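Local coordinates for protein TodX (Pseudomonas putida, PDB 3BS0) that probably carries toluene and other aromatic hydrocarbons across the outer membrane as a beta-barrel channel of the FadL family, at residues 142-147 against 226-231; 158-163 against 243-248. One frame throughout, in Å; residues are numbered along the deposited sequence.

Both interactions reach across the strand pattern of one barrel wall, but at different levels. Interaction 1 joins two chain turns at an end of the barrel, where strands 129-143 and 214-228 give way to loops; it is small and solvent-facing, and rests on long polar side chains and one backbone carbonyl. Interaction 2 lies much nearer the middle of the chain, between strand 151-169 and the start of 244-257; it is partly buried and largely aliphatic. Their centres are 36 Å apart and they do not touch, yet strand 151-169 relates them: it pairs with both strands of interaction 1 and contributes residues 158-163 to interaction 2.

Interaction 1: residues 142-147 against 226-231; sequences SYQATS and TYKLTD
Two nitrogen-bearing ends, the amide of Q144 and the ammonium of K228, lie near each other without bonding to each other. K228 NZ is 4.2 Å from Q144 NE2, and the amide oxygen is no nearer, with Q144 OE1 4.8 Å from K228 NZ. If both nitrogens are placed correctly, two donor nitrogens would be neighbours here, an arrangement more easily tolerated at an open surface than in a core. The nearest atom of 142-147 to the ammonium is instead a backbone carbonyl oxygen: S147 O lies 3.7 Å from K228 NZ, too long to count as a hydrogen bond, where it may weakly favour the positive charge. The same oxygen sits 4.0 Å from K228 CD, alongside the aliphatic part of the chain. With CG anti to the carbonyl carbon (chi1 -55°) and the rest of the chain extended, K228 reaches across to 142-147. S147 meets it through its main chain, while its CB points away. These are neighbouring turns at one end of the outer-membrane barrel, in all likelihood the periplasmic end, where loops of this family are short. Strand 151-169 pairs with both 129-143 and 214-228 and so lies between them; T150, just before it, is touched by both Q144 and T226. Q144 is the centre of an inverse gamma turn, closed by a weak bond in which A145 N lies 3.1 Å from Y143 O. K228 also packs on V234 of strand 233-240.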
ATOM      1  N   SER A 142     -13.742 -20.479  -5.592  1.00 54.27           N
ATOM      2  CA  SER A 142     -14.444 -20.631  -4.332  1.00 56.48           C
ATOM      3  C   SER A 142     -15.434 -21.780  -4.475  1.00 57.20           C
ATOM      4  O   SER A 142     -16.134 -21.883  -5.481  1.00 55.86           O
ATOM      5  CB  SER A 142     -15.182 -19.345  -3.975  1.00 56.49           C
ATOM      6  OG  SER A 142     -15.624 -19.382  -2.633  1.00 58.13           O
ATOM      7  N   TYR A 143     -15.471 -22.647  -3.468  1.00 59.68           N
ATOM      8  CA  TYR A 143     -16.367 -23.796  -3.474  1.00 60.41           C
ATOM      9  C   TYR A 143     -17.248 -23.803  -2.236  1.00 59.14           C
ATOM     10  O   TYR A 143     -16.766 -23.637  -1.118  1.00 59.35           O
ATOM     11  CB  TYR A 143     -15.572 -25.105  -3.532  1.00 60.52           C
ATOM     12  CG  TYR A 143     -16.451 -26.324  -3.709  1.00 63.92           C
ATOM     13  CD1 TYR A 143     -17.293 -26.438  -4.812  1.00 64.92           C
ATOM     14  CD2 TYR A 143     -16.457 -27.355  -2.769  1.00 65.44           C
ATOM     15  CE1 TYR A 143     -18.128 -27.550  -4.978  1.00 66.89           C
ATOM     16  CE2 TYR A 143     -17.293 -28.475  -2.923  1.00 65.85           C
ATOM     17  CZ  TYR A 143     -18.127 -28.564  -4.030  1.00 66.47           C
ATOM     18  OH  TYR A 143     -18.983 -29.641  -4.189  1.00 66.08           O
ATOM     19  N   GLN A 144     -18.545 -23.973  -2.448  1.00 57.41           N
ATOM     20  CA  GLN A 144     -19.493 -24.052  -1.349  1.00 56.14           C
ATOM     21  C   GLN A 144     -19.556 -25.556  -1.096  1.00 55.60           C
ATOM     22  O   GLN A 144     -20.492 -26.230  -1.517  1.00 51.66           O
ATOM     23  CB  GLN A 144     -20.860 -23.519  -1.790  1.00 56.07           C
ATOM     24  CG  GLN A 144     -21.921 -23.501  -0.712  1.00 54.93           C
ATOM     25  CD  GLN A 144     -21.954 -22.200   0.063  1.00 56.67           C
ATOM     26  OE1 GLN A 144     -22.221 -21.136  -0.497  1.00 53.13           O
ATOM     27  NE2 GLN A 144     -21.687 -22.280   1.365  1.00 56.52           N
ATOM     28  N   ALA A 145     -18.529 -26.067  -0.424  1.00 57.76           N
ATOM     29  CA  ALA A 145     -18.406 -27.491  -0.129  1.00 61.29           C
ATOM     30  C   ALA A 145     -19.571 -28.128   0.612  1.00 63.42           C
ATOM     31  O   ALA A 145     -19.807 -29.334   0.462  1.00 61.58           O
ATOM     32  CB  ALA A 145     -17.111 -27.761   0.628  1.00 61.36           C
ATOM     33  N   THR A 146     -20.302 -27.345   1.403  1.00 65.72           N
ATOM     34  CA  THR A 146     -21.416 -27.933   2.121  1.00 67.90           C
ATOM     35  C   THR A 146     -22.367 -27.056   2.929  1.00 70.53           C
ATOM     36  O   THR A 146     -22.526 -27.270   4.127  1.00 72.64           O
ATOM     37  CB  THR A 146     -20.920 -29.034   3.057  1.00 67.61           C
ATOM     38  OG1 THR A 146     -22.050 -29.659   3.674  1.00 70.70           O
ATOM     39  CG2 THR A 146     -20.006 -28.461   4.126  1.00 65.89           C
ATOM     40  N   SER A 147     -23.000 -26.077   2.293  1.00 72.33           N
ATOM     41  CA  SER A 147     -23.987 -25.249   2.985  1.00 73.27           C
ATOM     42  C   SER A 147     -23.525 -24.531   4.255  1.00 74.83           C
ATOM     43  O   SER A 147     -24.063 -23.474   4.609  1.00 73.98           O
ATOM     44  CB  SER A 147     -25.196 -26.127   3.320  1.00 73.14           C
ATOM     45  OG  SER A 147     -26.063 -25.495   4.244  1.00 74.93           O
ATOM     46  N   THR A 226     -15.240 -20.054   5.464  1.00 49.17           N
ATOM     47  CA  THR A 226     -16.347 -19.473   6.204  1.00 54.45           C
ATOM     48  C   THR A 226     -17.272 -20.524   6.805  1.00 57.40           C
ATOM     49  O   THR A 226     -17.270 -21.688   6.393  1.00 57.41           O
ATOM     50  CB  THR A 226     -17.169 -18.521   5.310  1.00 54.51           C
ATOM     51  OG1 THR A 226     -17.354 -19.114   4.018  1.00 56.86           O
ATOM     52  CG2 THR A 226     -16.457 -17.198   5.154  1.00 54.68           C
ATOM     53  N   TYR A 227     -18.057 -20.098   7.791  1.00 61.27           N
ATOM     54  CA  TYR A 227     -18.992 -20.987   8.466  1.00 65.30           C
ATOM     55  C   TYR A 227     -20.106 -20.190   9.150  1.00 66.95           C
ATOM     56  O   TYR A 227     -19.851 -19.149   9.765  1.00 66.58           O
ATOM     57  CB  TYR A 227     -18.253 -21.824   9.508  1.00 66.00           C
ATOM     58  CG  TYR A 227     -19.084 -22.957  10.059  1.00 70.11           C
ATOM     59  CD1 TYR A 227     -19.143 -24.189   9.403  1.00 69.78           C
ATOM     60  CD2 TYR A 227     -19.829 -22.796  11.233  1.00 69.42           C
ATOM     61  CE1 TYR A 227     -19.917 -25.234   9.906  1.00 70.31           C
ATOM     62  CE2 TYR A 227     -20.609 -23.835  11.739  1.00 70.42           C
ATOM     63  CZ  TYR A 227     -20.646 -25.049  11.072  1.00 70.41           C
ATOM     64  OH  TYR A 227     -21.405 -26.075  11.580  1.00 70.62           O
ATOM     65  N   LYS A 228     -21.338 -20.689   9.043  1.00 68.82           N
ATOM     66  CA  LYS A 228     -22.502 -20.035   9.642  1.00 71.42           C
ATOM     67  C   LYS A 228     -22.998 -20.841  10.834  1.00 72.96           C
ATOM     68  O   LYS A 228     -23.875 -21.685  10.681  1.00 72.76           O
ATOM     69  CB  LYS A 228     -23.647 -19.937   8.629  1.00 71.77           C
ATOM     70  CG  LYS A 228     -23.291 -19.257   7.333  1.00 74.00           C
ATOM     71  CD  LYS A 228     -24.159 -19.755   6.186  1.00 75.49           C
ATOM     72  CE  LYS A 228     -23.594 -19.275   4.850  1.00 77.33           C
ATOM     73  NZ  LYS A 228     -24.280 -19.860   3.668  1.00 77.93           N
ATOM     74  N   LEU A 229     -22.456 -20.598  12.021  1.00 75.09           N
ATOM     75  CA  LEU A 229     -22.928 -21.351  13.175  1.00 78.11           C
ATOM     76  C   LEU A 229     -24.407 -21.051  13.432  1.00 79.50           C
ATOM     77  O   LEU A 229     -25.197 -21.973  13.618  1.00 79.05           O
ATOM     78  CB  LEU A 229     -22.074 -21.050  14.416  1.00 78.18           C
ATOM     79  CG  LEU A 229     -21.814 -19.615  14.854  1.00 77.90           C
ATOM     80  CD1 LEU A 229     -20.953 -19.641  16.100  1.00 78.16           C
ATOM     81  CD2 LEU A 229     -21.119 -18.846  13.750  1.00 79.39           C
ATOM     82  N   THR A 230     -24.779 -19.772  13.428  1.00 81.37           N
ATOM     83  CA  THR A 230     -26.177 -19.386  13.621  1.00 84.00           C
ATOM     84  C   THR A 230     -26.784 -18.925  12.290  1.00 84.85           C
ATOM     85  O   THR A 230     -26.175 -19.087  11.231  1.00 84.92           O
ATOM     86  CB  THR A 230     -26.342 -18.238  14.630  1.00 85.22           C
ATOM     87  OG1 THR A 230     -27.730 -18.079  14.955  1.00 87.15           O
ATOM     88  CG2 THR A 230     -25.886 -16.957  14.030  1.00 85.86           C
ATOM     89  N   ASP A 231     -27.977 -18.336  12.352  1.00 85.63           N
ATOM     90  CA  ASP A 231     -28.657 -17.883  11.145  1.00 85.78           C
ATOM     91  C   ASP A 231     -28.377 -16.431  10.789  1.00 83.76           C
ATOM     92  O   ASP A 231     -28.930 -15.914   9.821  1.00 84.05           O
ATOM     93  CB  ASP A 231     -30.165 -18.104  11.273  1.00 89.41           C
ATOM     94  CG  ASP A 231     -30.512 -19.522  11.709  1.00 93.78           C
ATOM     95  OD1 ASP A 231     -29.876 -20.476  11.205  1.00 95.65           O
ATOM     96  OD2 ASP A 231     -31.426 -19.688  12.550  1.00 96.10           O
TER

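Interaction 2: residues 158-163 against 243-248; sequences VWTSLN and TSVGDL
L248 holds its CG anti to the carbonyl carbon (chi1 -75°), which sends its two methyls toward T160 and L162, while L162 holds its own CG anti to the backbone N (chi1 169°), and the two leucine side chains cross at about a right angle. One branch of L248 serves each of two partners. Its CD1 lies against the root of the other leucine, 3.5 Å from L162 CB, and grazes a methyl farther out, with L248 CD1 4.2 Å from L162 CD2. The second branch reaches back along the strand: L248 CD2 is 4.0 Å from T160 CB and lies 4.1 Å from the backbone oxygen T160 O. V245 adds a looser touch, its CG2 4.3 Å from T160 OG1. T160 and L162 are two residues apart and direct their CB atoms to the same side, toward 243-248. Their backbones pair with A216 and V214 of strand 214-228, and L248 also packs on those two residues, so the contact bridges strand 214-228, which pairs with both 151-169 and 244-257 in the wall of the FadL-type barrel. Cut back to alanine, L248 would lose both touching methyls, which is likely to open a gap against L162 CB and T160 CB. The side chain of L162 also lies about 4 Å from a bound C8E detergent molecule. The aliphatic contact, with the detergent lying against L162, points to an apolar surface at this place, consistent with a path for hydrophobic substrates.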
ATOM      1  N   VAL A 158       1.986  -9.962  -8.712  1.00 46.47           N
ATOM      2  CA  VAL A 158       2.073  -8.601  -8.247  1.00 45.31           C
ATOM      3  C   VAL A 158       3.129  -7.898  -9.097  1.00 45.86           C
ATOM      4  O   VAL A 158       4.156  -8.489  -9.430  1.00 46.79           O
ATOM      5  CB  VAL A 158       2.498  -8.633  -6.774  1.00 46.01           C
ATOM      6  CG1 VAL A 158       2.602  -7.226  -6.198  1.00 46.76           C
ATOM      7  CG2 VAL A 158       1.519  -9.487  -5.998  1.00 45.18           C
ATOM      8  N   TRP A 159       2.858  -6.655  -9.478  1.00 46.44           N
ATOM      9  CA  TRP A 159       3.788  -5.854 -10.272  1.00 46.76           C
ATOM     10  C   TRP A 159       4.020  -4.597  -9.443  1.00 46.39           C
ATOM     11  O   TRP A 159       3.082  -3.864  -9.132  1.00 46.92           O
ATOM     12  CB  TRP A 159       3.172  -5.473 -11.635  1.00 49.49           C
ATOM     13  CG  TRP A 159       4.081  -4.629 -12.527  1.00 52.61           C
ATOM     14  CD1 TRP A 159       5.131  -5.071 -13.277  1.00 52.40           C
ATOM     15  CD2 TRP A 159       4.032  -3.202 -12.714  1.00 54.33           C
ATOM     16  NE1 TRP A 159       5.739  -4.017 -13.914  1.00 52.31           N
ATOM     17  CE2 TRP A 159       5.089  -2.858 -13.584  1.00 53.82           C
ATOM     18  CE3 TRP A 159       3.201  -2.180 -12.223  1.00 56.41           C
ATOM     19  CZ2 TRP A 159       5.335  -1.536 -13.980  1.00 54.62           C
ATOM     20  CZ3 TRP A 159       3.451  -0.855 -12.619  1.00 54.94           C
ATOM     21  CH2 TRP A 159       4.510  -0.553 -13.484  1.00 54.65           C
ATOM     22  N   THR A 160       5.266  -4.353  -9.063  1.00 45.80           N
ATOM     23  CA  THR A 160       5.573  -3.184  -8.256  1.00 43.89           C
ATOM     24  C   THR A 160       6.500  -2.262  -8.986  1.00 41.94           C
ATOM     25  O   THR A 160       7.433  -2.698  -9.640  1.00 43.08           O
ATOM     26  CB  THR A 160       6.264  -3.553  -6.933  1.00 44.53           C
ATOM     27  OG1 THR A 160       6.128  -4.956  -6.682  1.00 44.33           O
ATOM     28  CG2 THR A 160       5.633  -2.789  -5.792  1.00 45.28           C
ATOM     29  N   SER A 161       6.233  -0.977  -8.867  1.00 40.43           N
ATOM     30  CA  SER A 161       7.055   0.037  -9.491  1.00 39.68           C
ATOM     31  C   SER A 161       7.422   1.039  -8.378  1.00 38.91           C
ATOM     32  O   SER A 161       6.616   1.318  -7.473  1.00 39.91           O
ATOM     33  CB  SER A 161       6.255   0.714 -10.611  1.00 42.47           C
ATOM     34  OG  SER A 161       7.016   1.694 -11.296  1.00 45.06           O
ATOM     35  N   LEU A 162       8.644   1.551  -8.422  1.00 35.12           N
ATOM     36  CA  LEU A 162       9.086   2.510  -7.422  1.00 31.39           C
ATOM     37  C   LEU A 162       9.723   3.738  -8.019  1.00 32.29           C
ATOM     38  O   LEU A 162      10.750   3.641  -8.672  1.00 34.62           O
ATOM     39  CB  LEU A 162      10.104   1.914  -6.447  1.00 24.82           C
ATOM     40  CG  LEU A 162      10.702   3.069  -5.625  1.00 24.21           C
ATOM     41  CD1 LEU A 162       9.569   3.718  -4.843  1.00 23.22           C
ATOM     42  CD2 LEU A 162      11.823   2.627  -4.673  1.00 19.10           C
ATOM     43  N   ASN A 163       9.104   4.891  -7.788  1.00 32.22           N
ATOM     44  CA  ASN A 163       9.648   6.168  -8.230  1.00 31.00           C
ATOM     45  C   ASN A 163      10.201   6.845  -6.982  1.00 31.13           C
ATOM     46  O   ASN A 163       9.564   6.868  -5.927  1.00 28.26           O
ATOM     47  CB  ASN A 163       8.574   7.035  -8.886  1.00 31.42           C
ATOM     48  CG  ASN A 163       8.225   6.551 -10.273  1.00 32.91           C
ATOM     49  OD1 ASN A 163       9.057   6.574 -11.172  1.00 30.03           O
ATOM     50  ND2 ASN A 163       6.991   6.098 -10.454  1.00 39.13           N
ATOM     51  N   THR A 243       4.779 -12.895  -0.033  1.00 73.80           N
ATOM     52  CA  THR A 243       4.955 -12.420  -1.393  1.00 73.19           C
ATOM     53  C   THR A 243       6.357 -12.790  -1.855  1.00 72.69           C
ATOM     54  O   THR A 243       7.349 -12.407  -1.232  1.00 72.56           O
ATOM     55  CB  THR A 243       4.776 -10.899  -1.459  1.00 73.93           C
ATOM     56  OG1 THR A 243       5.865 -10.253  -0.788  1.00 74.50           O
ATOM     57  CG2 THR A 243       3.478 -10.508  -0.777  1.00 75.36           C
ATOM     58  N   SER A 244       6.435 -13.554  -2.938  1.00 71.73           N
ATOM     59  CA  SER A 244       7.723 -13.976  -3.470  1.00 71.18           C
ATOM     60  C   SER A 244       8.158 -13.023  -4.576  1.00 69.89           C
ATOM     61  O   SER A 244       8.205 -13.403  -5.751  1.00 69.83           O
ATOM     62  CB  SER A 244       7.635 -15.399  -4.032  1.00 72.17           C
ATOM     63  OG  SER A 244       6.970 -15.416  -5.287  1.00 72.59           O
ATOM     64  N   VAL A 245       8.474 -11.786  -4.196  1.00 67.64           N
ATOM     65  CA  VAL A 245       8.898 -10.782  -5.168  1.00 65.34           C
ATOM     66  C   VAL A 245      10.408 -10.702  -5.230  1.00 64.66           C
ATOM     67  O   VAL A 245      11.092 -10.910  -4.226  1.00 65.55           O
ATOM     68  CB  VAL A 245       8.374  -9.380  -4.819  1.00 62.69           C
ATOM     69  CG1 VAL A 245       9.134  -8.820  -3.638  1.00 63.03           C
ATOM     70  CG2 VAL A 245       8.503  -8.475  -6.015  1.00 61.13           C
ATOM     71  N   GLY A 246      10.927 -10.412  -6.417  1.00 62.71           N
ATOM     72  CA  GLY A 246      12.361 -10.300  -6.562  1.00 59.86           C
ATOM     73  C   GLY A 246      12.817  -8.920  -6.125  1.00 59.64           C
ATOM     74  O   GLY A 246      12.108  -8.211  -5.399  1.00 60.40           O
ATOM     75  N   ASP A 247      14.012  -8.539  -6.562  1.00 56.47           N
ATOM     76  CA  ASP A 247      14.563  -7.234  -6.242  1.00 52.60           C
ATOM     77  C   ASP A 247      13.903  -6.210  -7.152  1.00 48.89           C
ATOM     78  O   ASP A 247      13.520  -6.535  -8.274  1.00 50.17           O
ATOM     79  CB  ASP A 247      16.076  -7.207  -6.517  1.00 55.30           C
ATOM     80  CG  ASP A 247      16.840  -8.272  -5.750  1.00 58.56           C
ATOM     81  OD1 ASP A 247      16.658  -8.370  -4.513  1.00 62.30           O
ATOM     82  OD2 ASP A 247      17.634  -9.002  -6.381  1.00 58.15           O
ATOM     83  N   LEU A 248      13.742  -4.982  -6.679  1.00 42.95           N
ATOM     84  CA  LEU A 248      13.203  -3.962  -7.553  1.00 38.20           C
ATOM     85  C   LEU A 248      14.467  -3.539  -8.282  1.00 38.18           C
ATOM     86  O   LEU A 248      15.493  -3.301  -7.643  1.00 36.67           O
ATOM     87  CB  LEU A 248      12.665  -2.762  -6.778  1.00 35.01           C
ATOM     88  CG  LEU A 248      11.355  -2.797  -6.007  1.00 32.74           C
ATOM     89  CD1 LEU A 248      10.957  -1.343  -5.694  1.00 28.64           C
ATOM     90  CD2 LEU A 248      10.273  -3.484  -6.815  1.00 27.95           C
TER